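Local coordinates for esterase family protein (Staphylococcus aureus, PDB 7L0A) that probably hydrolyses S-formylglutathione to formate and glutathione, as a serine carboxylic ester hydrolase of the esterase D family, at residues T61-Y66 / A245-A250; T67-Y72 / R253-M258; N160-E165 / F169-I174. All coordinates share one frame; numbering follows the deposited sequence.

Contact 1 (T61-Y66 / A245-A250); sequences TTYMRY and AYWDQA
Trp-247 meets Tyr-63 through its CB: the phenol OH of Tyr-63 comes to 3.9 Å from Trp-247 CB, and the two side chains cross at about a right angle. On the tryptophan, CG lies anti to the carbonyl carbon and beside the backbone N (chi1 -60°), which carries the indole away from the tyrosine after this brief touch. A tryptophan suits the place because its large ring system can serve several neighbours: it stacks on His-128, meets His-242 edge-to-face, and hydrogen-bonds through NE1 to Ser-153 OG. Tyr-63 also engages His-128, its OH being hydrogen-bonded to ND1, so one histidine ties the two aromatic residues together.

One position on, Asp-248 lies opposite Tyr-66, with 7.4 Å between Asp-248 CA and Tyr-66 CA. Its CB comes within 4.3 Å of Tyr-66 O, a loose contact near the end of helix 62-66. The carboxylate turns to the residues that follow Tyr-66, where OD1 is hydrogen-bonded to both Ser-68 N and Tyr-72 OH; two bonds on one oxygen should limit its rotation.

The arrangement belongs to the alpha/beta-hydrolase fold. Helix 244-259 begins two residues after His-242, predicted to form the charge relay with Ser-129 and Asp-213, and Trp-247 packs against that histidine as a second-shell residue.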
# COMPACT_ATOMS: atom_id res chain seq x y z
N THR B 61 -8.58 -7.55 7.83
CA THR B 61 -7.97 -8.83 7.48
C THR B 61 -8.97 -9.98 7.35
O THR B 61 -8.60 -11.05 6.85
CB THR B 61 -6.88 -9.26 8.50
OG1 THR B 61 -7.46 -9.71 9.73
CG2 THR B 61 -5.85 -8.18 8.74
N THR B 62 -10.23 -9.80 7.77
CA THR B 62 -11.09 -10.96 7.95
C THR B 62 -11.53 -11.56 6.62
O THR B 62 -11.62 -12.78 6.50
CB THR B 62 -12.31 -10.57 8.80
OG1 THR B 62 -11.86 -9.84 9.95
CG2 THR B 62 -13.06 -11.80 9.20
N TYR B 63 -11.86 -10.73 5.63
CA TYR B 63 -12.24 -11.27 4.34
C TYR B 63 -11.08 -12.07 3.76
O TYR B 63 -11.30 -13.16 3.20
CB TYR B 63 -12.67 -10.18 3.36
CG TYR B 63 -14.17 -10.08 3.17
CD1 TYR B 63 -14.85 -11.00 2.39
CD2 TYR B 63 -14.90 -9.08 3.77
CE1 TYR B 63 -16.23 -10.92 2.20
CE2 TYR B 63 -16.26 -8.98 3.58
CZ TYR B 63 -16.92 -9.92 2.81
OH TYR B 63 -18.29 -9.88 2.64
N MET B 64 -9.84 -11.57 3.90
CA MET B 64 -8.69 -12.31 3.41
C MET B 64 -8.59 -13.68 4.06
O MET B 64 -8.29 -14.67 3.39
CB MET B 64 -7.40 -11.54 3.66
CG MET B 64 -7.31 -10.23 2.90
SD MET B 64 -7.31 -10.42 1.08
CE MET B 64 -5.93 -11.50 0.79
N ARG B 65 -8.81 -13.75 5.38
CA ARG B 65 -8.61 -14.97 6.13
C ARG B 65 -9.76 -15.96 5.96
O ARG B 65 -9.52 -17.16 5.81
CB ARG B 65 -8.40 -14.64 7.60
CG ARG B 65 -7.10 -13.93 7.89
CD ARG B 65 -7.19 -13.06 9.11
NE ARG B 65 -7.52 -13.79 10.30
CZ ARG B 65 -7.79 -13.21 11.46
NH1 ARG B 65 -7.79 -11.87 11.56
NH2 ARG B 65 -8.11 -13.94 12.50
N TYR B 66 -11.00 -15.48 5.98
CA TYR B 66 -12.16 -16.36 6.06
C TYR B 66 -12.83 -16.61 4.72
O TYR B 66 -13.86 -17.32 4.68
CB TYR B 66 -13.17 -15.76 7.10
CG TYR B 66 -12.67 -16.08 8.50
CD1 TYR B 66 -11.64 -15.37 9.07
CD2 TYR B 66 -13.13 -17.20 9.18
CE1 TYR B 66 -11.09 -15.74 10.29
CE2 TYR B 66 -12.61 -17.56 10.41
CZ TYR B 66 -11.58 -16.84 10.95
OH TYR B 66 -11.00 -17.22 12.16
N ALA B 245 -18.88 -18.63 5.74
CA ALA B 245 -19.14 -19.72 4.80
C ALA B 245 -20.09 -19.25 3.71
O ALA B 245 -19.91 -19.57 2.53
CB ALA B 245 -19.72 -20.91 5.55
N TYR B 246 -21.10 -18.44 4.08
CA TYR B 246 -21.96 -17.85 3.07
C TYR B 246 -21.28 -16.69 2.34
O TYR B 246 -21.33 -16.63 1.11
CB TYR B 246 -23.29 -17.37 3.71
CG TYR B 246 -24.20 -16.73 2.69
CD1 TYR B 246 -24.89 -17.49 1.76
CD2 TYR B 246 -24.38 -15.33 2.65
CE1 TYR B 246 -25.71 -16.90 0.82
CE2 TYR B 246 -25.18 -14.76 1.71
CZ TYR B 246 -25.85 -15.55 0.80
OH TYR B 246 -26.66 -14.99 -0.16
N TRP B 247 -20.64 -15.75 3.07
CA TRP B 247 -20.05 -14.61 2.37
C TRP B 247 -18.91 -15.02 1.43
O TRP B 247 -18.70 -14.34 0.43
CB TRP B 247 -19.59 -13.52 3.37
CG TRP B 247 -20.79 -13.04 4.18
CD1 TRP B 247 -22.02 -12.81 3.71
CD2 TRP B 247 -20.85 -12.85 5.60
NE1 TRP B 247 -22.87 -12.48 4.74
CE2 TRP B 247 -22.17 -12.47 5.90
CE3 TRP B 247 -19.92 -12.92 6.63
CZ2 TRP B 247 -22.59 -12.21 7.20
CZ3 TRP B 247 -20.32 -12.68 7.90
CH2 TRP B 247 -21.66 -12.30 8.19
N ASP B 248 -18.24 -16.16 1.68
CA ASP B 248 -17.25 -16.62 0.71
C ASP B 248 -17.90 -16.96 -0.63
O ASP B 248 -17.46 -16.51 -1.69
CB ASP B 248 -16.51 -17.83 1.28
CG ASP B 248 -15.47 -18.40 0.34
OD1 ASP B 248 -14.71 -17.65 -0.31
OD2 ASP B 248 -15.37 -19.65 0.27
N GLN B 249 -18.99 -17.73 -0.58
CA GLN B 249 -19.73 -18.09 -1.78
C GLN B 249 -20.34 -16.87 -2.46
O GLN B 249 -20.33 -16.75 -3.69
CB GLN B 249 -20.86 -19.05 -1.43
CG GLN B 249 -20.44 -20.37 -0.82
CD GLN B 249 -21.64 -21.18 -0.34
OE1 GLN B 249 -21.80 -21.42 0.86
NE2 GLN B 249 -22.48 -21.61 -1.27
N ALA B 250 -20.91 -15.97 -1.65
CA ALA B 250 -21.61 -14.81 -2.19
C ALA B 250 -20.65 -13.82 -2.83
O ALA B 250 -20.96 -13.25 -3.88
CB ALA B 250 -22.41 -14.12 -1.08

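Contact 2 (T67-Y72 / R253-M258); sequences TSIERY and RAITWM
Tyr-72 and Ile-255 mark the closest backbone approach, with 7.1 Å from Tyr-72 CA to Ile-255 CA, close enough for Ile-255 to reach across to the facing helix. Ile-255 supplies most of the contact. Its CG1 branch stands anti to the carbonyl carbon (chi1 -77°) and continues extended, which brings CD1 up against both Ile-69 and Tyr-72. There it lies 3.9 Å from Ile-69 CG1, while Tyr-72 CB is 4.0 Å from the same Ile-255 CD1. The other branch, Ile-255 CG2, rests 4.1 Å from Tyr-72 O. A beta-branched residue suits this buried spot because its two branches can pack on side chain and backbone of the facing helix at once. The isoleucine chains of Ile-69 and Ile-255 cross at about a right angle, meeting through methylene and methyl.

Tyr-72 offers Ile-255 its CB and turns its ring away. The carbonyl oxygen of Ser-68 sits over the centre of one ring face, 3.4 Å above the plane. Just ahead of the helix, Thr-67 forms an ST turn: its OG1 accepts from Ile-69 N at 3.0 Å. Thr-67 OG1 is also hydrogen-bonded to Tyr-63 O, so this small hydroxyl joins helix 62-66 to the start of helix 69-75.

Around these residues the packing continues, Ile-69 also touching Ile-251, one turn earlier on helix 244-259, and Ile-255 reaching Leu-78 just ahead of strand 79-83. Ala-254, Trp-257 and Met-258 rest on Val-150 of strand 148-152, while Arg-253 makes a salt bridge with Glu-236 of strand 234-238. Helix 244-259 thus has helix 69-75 along one flank and rests on the sheet with an adjoining face.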
# COMPACT_ATOMS: atom_id res chain seq x y z
N THR B 67 -12.30 -16.05 3.63
CA THR B 67 -12.79 -16.33 2.28
C THR B 67 -11.58 -16.51 1.38
O THR B 67 -10.44 -16.29 1.79
CB THR B 67 -13.68 -15.21 1.71
OG1 THR B 67 -12.86 -14.12 1.26
CG2 THR B 67 -14.68 -14.70 2.72
N SER B 68 -11.82 -16.89 0.13
CA SER B 68 -10.79 -16.87 -0.90
C SER B 68 -10.92 -15.66 -1.81
O SER B 68 -10.64 -15.76 -3.00
CB SER B 68 -10.81 -18.16 -1.70
OG SER B 68 -10.47 -19.29 -0.92
N ILE B 69 -11.33 -14.50 -1.29
CA ILE B 69 -11.58 -13.36 -2.15
C ILE B 69 -10.40 -13.02 -3.06
O ILE B 69 -10.58 -12.66 -4.22
CB ILE B 69 -12.02 -12.14 -1.32
CG1 ILE B 69 -12.46 -11.00 -2.26
CG2 ILE B 69 -10.98 -11.68 -0.37
CD1 ILE B 69 -12.90 -9.79 -1.54
N GLU B 70 -9.17 -13.11 -2.56
CA GLU B 70 -8.04 -12.75 -3.41
C GLU B 70 -7.97 -13.64 -4.65
O GLU B 70 -7.65 -13.17 -5.75
CB GLU B 70 -6.72 -12.79 -2.65
CG GLU B 70 -5.58 -12.35 -3.58
CD GLU B 70 -4.22 -12.23 -2.91
OE1 GLU B 70 -4.18 -12.06 -1.67
OE2 GLU B 70 -3.20 -12.26 -3.63
N ARG B 71 -8.25 -14.94 -4.49
CA ARG B 71 -8.26 -15.85 -5.63
C ARG B 71 -9.33 -15.45 -6.64
O ARG B 71 -9.09 -15.51 -7.86
CB ARG B 71 -8.46 -17.29 -5.11
CG ARG B 71 -8.49 -18.34 -6.17
CD ARG B 71 -8.17 -19.70 -5.61
NE ARG B 71 -8.97 -20.10 -4.46
CZ ARG B 71 -10.19 -20.63 -4.52
NH1 ARG B 71 -10.79 -20.80 -5.68
NH2 ARG B 71 -10.82 -20.97 -3.40
N TYR B 72 -10.50 -15.02 -6.17
CA TYR B 72 -11.55 -14.61 -7.08
C TYR B 72 -11.16 -13.32 -7.81
O TYR B 72 -11.35 -13.19 -9.03
CB TYR B 72 -12.86 -14.42 -6.33
CG TYR B 72 -13.25 -15.54 -5.37
CD1 TYR B 72 -12.93 -16.87 -5.63
CD2 TYR B 72 -13.93 -15.25 -4.19
CE1 TYR B 72 -13.26 -17.88 -4.75
CE2 TYR B 72 -14.27 -16.25 -3.31
CZ TYR B 72 -13.94 -17.57 -3.59
OH TYR B 72 -14.29 -18.57 -2.72
N ARG B 253 -19.60 -15.03 -6.28
CA ARG B 253 -20.65 -14.73 -7.26
C ARG B 253 -20.69 -13.25 -7.58
O ARG B 253 -20.81 -12.86 -8.75
CB ARG B 253 -21.99 -15.24 -6.74
CG ARG B 253 -23.19 -14.68 -7.42
CD ARG B 253 -23.36 -15.22 -8.84
NE ARG B 253 -24.46 -14.52 -9.49
CZ ARG B 253 -24.40 -13.98 -10.70
NH1 ARG B 253 -23.28 -14.06 -11.41
NH2 ARG B 253 -25.46 -13.36 -11.20
N ALA B 254 -20.58 -12.42 -6.54
CA ALA B 254 -20.65 -10.98 -6.72
C ALA B 254 -19.53 -10.47 -7.62
O ALA B 254 -19.76 -9.60 -8.47
CB ALA B 254 -20.59 -10.29 -5.37
N ILE B 255 -18.32 -10.99 -7.46
CA ILE B 255 -17.19 -10.50 -8.25
C ILE B 255 -17.37 -10.88 -9.71
O ILE B 255 -17.15 -10.06 -10.60
CB ILE B 255 -15.87 -11.03 -7.67
CG1 ILE B 255 -15.52 -10.22 -6.41
CG2 ILE B 255 -14.73 -10.91 -8.70
CD1 ILE B 255 -14.36 -10.78 -5.61
N THR B 256 -17.82 -12.11 -9.98
CA THR B 256 -18.12 -12.49 -11.36
C THR B 256 -19.17 -11.57 -11.97
O THR B 256 -19.03 -11.11 -13.11
CB THR B 256 -18.59 -13.94 -11.41
OG1 THR B 256 -17.57 -14.78 -10.85
CG2 THR B 256 -18.88 -14.34 -12.85
N TRP B 257 -20.22 -11.26 -11.21
CA TRP B 257 -21.28 -10.38 -11.70
C TRP B 257 -20.77 -8.96 -11.94
O TRP B 257 -21.13 -8.33 -12.95
CB TRP B 257 -22.43 -10.41 -10.68
CG TRP B 257 -23.55 -9.46 -10.95
CD1 TRP B 257 -24.63 -9.68 -11.76
CD2 TRP B 257 -23.73 -8.16 -10.39
NE1 TRP B 257 -25.46 -8.58 -11.75
CE2 TRP B 257 -24.93 -7.64 -10.91
CE3 TRP B 257 -23.00 -7.39 -9.49
CZ2 TRP B 257 -25.40 -6.38 -10.57
CZ3 TRP B 257 -23.49 -6.14 -9.13
CH2 TRP B 257 -24.67 -5.65 -9.68
N MET B 258 -19.92 -8.47 -11.05
CA MET B 258 -19.42 -7.11 -11.16
C MET B 258 -18.68 -6.87 -12.47
O MET B 258 -18.83 -5.82 -13.10
CB MET B 258 -18.45 -6.82 -10.03
CG MET B 258 -19.04 -6.43 -8.74
SD MET B 258 -17.64 -6.34 -7.58
CE MET B 258 -18.54 -6.90 -6.15

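Contact 3 (N160-E165 / F169-I174); sequences NLMDLE and FSKEAI
With CG beside the backbone N (chi1 -56°), bends at chi2 (-71°) and chi3 (-73°) fold the thioether of Met-162 toward Ile-174, whose CG2 stands anti to the backbone N and meets it. The setting is the connection between strand 148-152 and helix 168-177 in an alpha/beta-hydrolase fold, where the chain doubles back so that a single turn at 160-163 packs on the helix that soon follows. That turn is closed by a backbone hydrogen bond of 3.1 Å from Asp-163 N to Asn-160 O.

Ile-174 CG2 is the shared point of contact: it lies 4.0 Å from Met-162 SD, and Leu-161 CB is also 4.0 Å from Ile-174 CG2. The methionine and isoleucine chains run past each other in opposite directions. The buried Leu-161 also touches Met-130 of helix 130-141, and Ile-174 touches Ala-91 of helix 88-91, as befits two aliphatic residues on the inner side of the contact.

Toward the partly exposed side the chemistry changes. Lys-171, bent at chi2 and chi4, brings its CE alongside the methionine methyl, with 4.3 Å between Lys-171 CE and Met-162 CE, while the ammonium group lies by a bound water. That water molecule donates to Met-162 O at 2.8 Å and accepts a weak bond of 3.4 Å from Lys-171 NZ.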
# COMPACT_ATOMS: atom_id res chain seq x y z
N ASN B 160 -33.00 -3.51 13.27
CA ASN B 160 -31.90 -4.46 13.14
C ASN B 160 -30.70 -4.03 13.98
O ASN B 160 -29.87 -4.88 14.37
CB ASN B 160 -31.41 -4.59 11.70
CG ASN B 160 -32.43 -5.15 10.75
OD1 ASN B 160 -32.31 -4.93 9.55
ND2 ASN B 160 -33.38 -5.92 11.26
N LEU B 161 -30.55 -2.72 14.21
CA LEU B 161 -29.32 -2.20 14.80
C LEU B 161 -29.14 -2.69 16.22
O LEU B 161 -28.01 -2.80 16.71
CB LEU B 161 -29.34 -0.66 14.80
CG LEU B 161 -29.31 0.03 13.45
CD1 LEU B 161 -29.67 1.51 13.62
CD2 LEU B 161 -27.94 -0.08 12.81
N MET B 162 -30.23 -2.95 16.92
CA MET B 162 -30.13 -3.39 18.31
C MET B 162 -29.75 -4.86 18.44
O MET B 162 -29.44 -5.29 19.55
CB MET B 162 -31.46 -3.11 19.00
CG MET B 162 -31.87 -1.65 18.90
SD MET B 162 -30.80 -0.63 19.92
CE MET B 162 -31.45 -1.09 21.54
N ASP B 163 -29.75 -5.61 17.34
CA ASP B 163 -29.43 -7.03 17.38
C ASP B 163 -27.96 -7.32 17.12
O ASP B 163 -27.57 -8.49 17.09
CB ASP B 163 -30.26 -7.80 16.33
CG ASP B 163 -31.71 -7.95 16.73
OD1 ASP B 163 -32.08 -7.46 17.82
OD2 ASP B 163 -32.48 -8.55 15.96
N LEU B 164 -27.15 -6.29 16.93
CA LEU B 164 -25.79 -6.46 16.43
C LEU B 164 -24.76 -6.43 17.55
O LEU B 164 -25.06 -6.09 18.70
CB LEU B 164 -25.49 -5.37 15.39
CG LEU B 164 -26.53 -5.29 14.27
CD1 LEU B 164 -26.17 -4.14 13.32
CD2 LEU B 164 -26.64 -6.59 13.49
N GLU B 165 -23.51 -6.76 17.18
CA GLU B 165 -22.42 -6.99 18.13
C GLU B 165 -21.64 -5.74 18.46
O GLU B 165 -20.40 -5.77 18.57
CB GLU B 165 -21.49 -8.07 17.56
CG GLU B 165 -22.15 -9.43 17.41
CD GLU B 165 -22.73 -9.93 18.72
OE1 GLU B 165 -22.10 -9.72 19.78
OE2 GLU B 165 -23.84 -10.52 18.68
N PHE B 169 -19.29 1.31 24.07
CA PHE B 169 -19.40 2.74 23.79
C PHE B 169 -20.25 3.00 22.54
O PHE B 169 -21.04 3.96 22.51
CB PHE B 169 -17.99 3.34 23.66
CG PHE B 169 -17.95 4.85 23.62
CD1 PHE B 169 -18.74 5.62 24.46
CD2 PHE B 169 -17.07 5.50 22.76
CE1 PHE B 169 -18.68 7.01 24.43
CE2 PHE B 169 -17.01 6.89 22.72
CZ PHE B 169 -17.80 7.64 23.56
N SER B 170 -20.11 2.15 21.51
CA SER B 170 -20.93 2.34 20.32
C SER B 170 -22.37 1.93 20.59
O SER B 170 -23.31 2.60 20.14
CB SER B 170 -20.35 1.59 19.13
OG SER B 170 -20.34 0.20 19.33
N LYS B 171 -22.58 0.86 21.36
CA LYS B 171 -23.95 0.45 21.68
C LYS B 171 -24.69 1.57 22.41
O LYS B 171 -25.87 1.82 22.14
CB LYS B 171 -23.96 -0.81 22.53
CG LYS B 171 -25.35 -1.37 22.87
CD LYS B 171 -26.08 -1.80 21.61
CE LYS B 171 -27.41 -2.47 21.94
NZ LYS B 171 -27.21 -3.76 22.68
N GLU B 172 -24.00 2.28 23.31
CA GLU B 172 -24.68 3.35 24.04
C GLU B 172 -25.12 4.46 23.10
O GLU B 172 -26.18 5.08 23.31
CB GLU B 172 -23.75 3.91 25.12
CG GLU B 172 -24.42 4.85 26.10
CD GLU B 172 -25.35 4.12 27.04
OE1 GLU B 172 -25.25 2.87 27.14
OE2 GLU B 172 -26.17 4.81 27.68
N ALA B 173 -24.31 4.76 22.07
CA ALA B 173 -24.70 5.76 21.07
C ALA B 173 -25.85 5.26 20.21
O ALA B 173 -26.75 6.04 19.85
CB ALA B 173 -23.51 6.14 20.20
N ILE B 174 -25.85 3.96 19.88
CA ILE B 174 -26.95 3.38 19.09
C ILE B 174 -28.26 3.45 19.88
O ILE B 174 -29.28 3.92 19.36
CB ILE B 174 -26.61 1.93 18.69
CG1 ILE B 174 -25.42 1.86 17.73
CG2 ILE B 174 -27.83 1.24 18.03
CD1 ILE B 174 -25.60 2.64 16.43
O HOH W 1 -30.11 -5.55 22.24

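Contacts 1 and 2 share helix 244-259: helix 62-66 lies against its first part and helix 69-75 against its later part, and the two contacts meet through the Asp-248 carboxylate. Contact 2 is fully buried and its touching groups are aliphatic, whereas contact 1 is partly buried and brings aromatic and polar groups close to the predicted catalytic residues. Contact 3 stands apart, its centre about 30 Å from that of contact 2 on the opposite side of the chain's centre. Local in sequence and nested within the long loops closed by the other two, it includes a water between Met-162 O and Lys-171 at its partly exposed side.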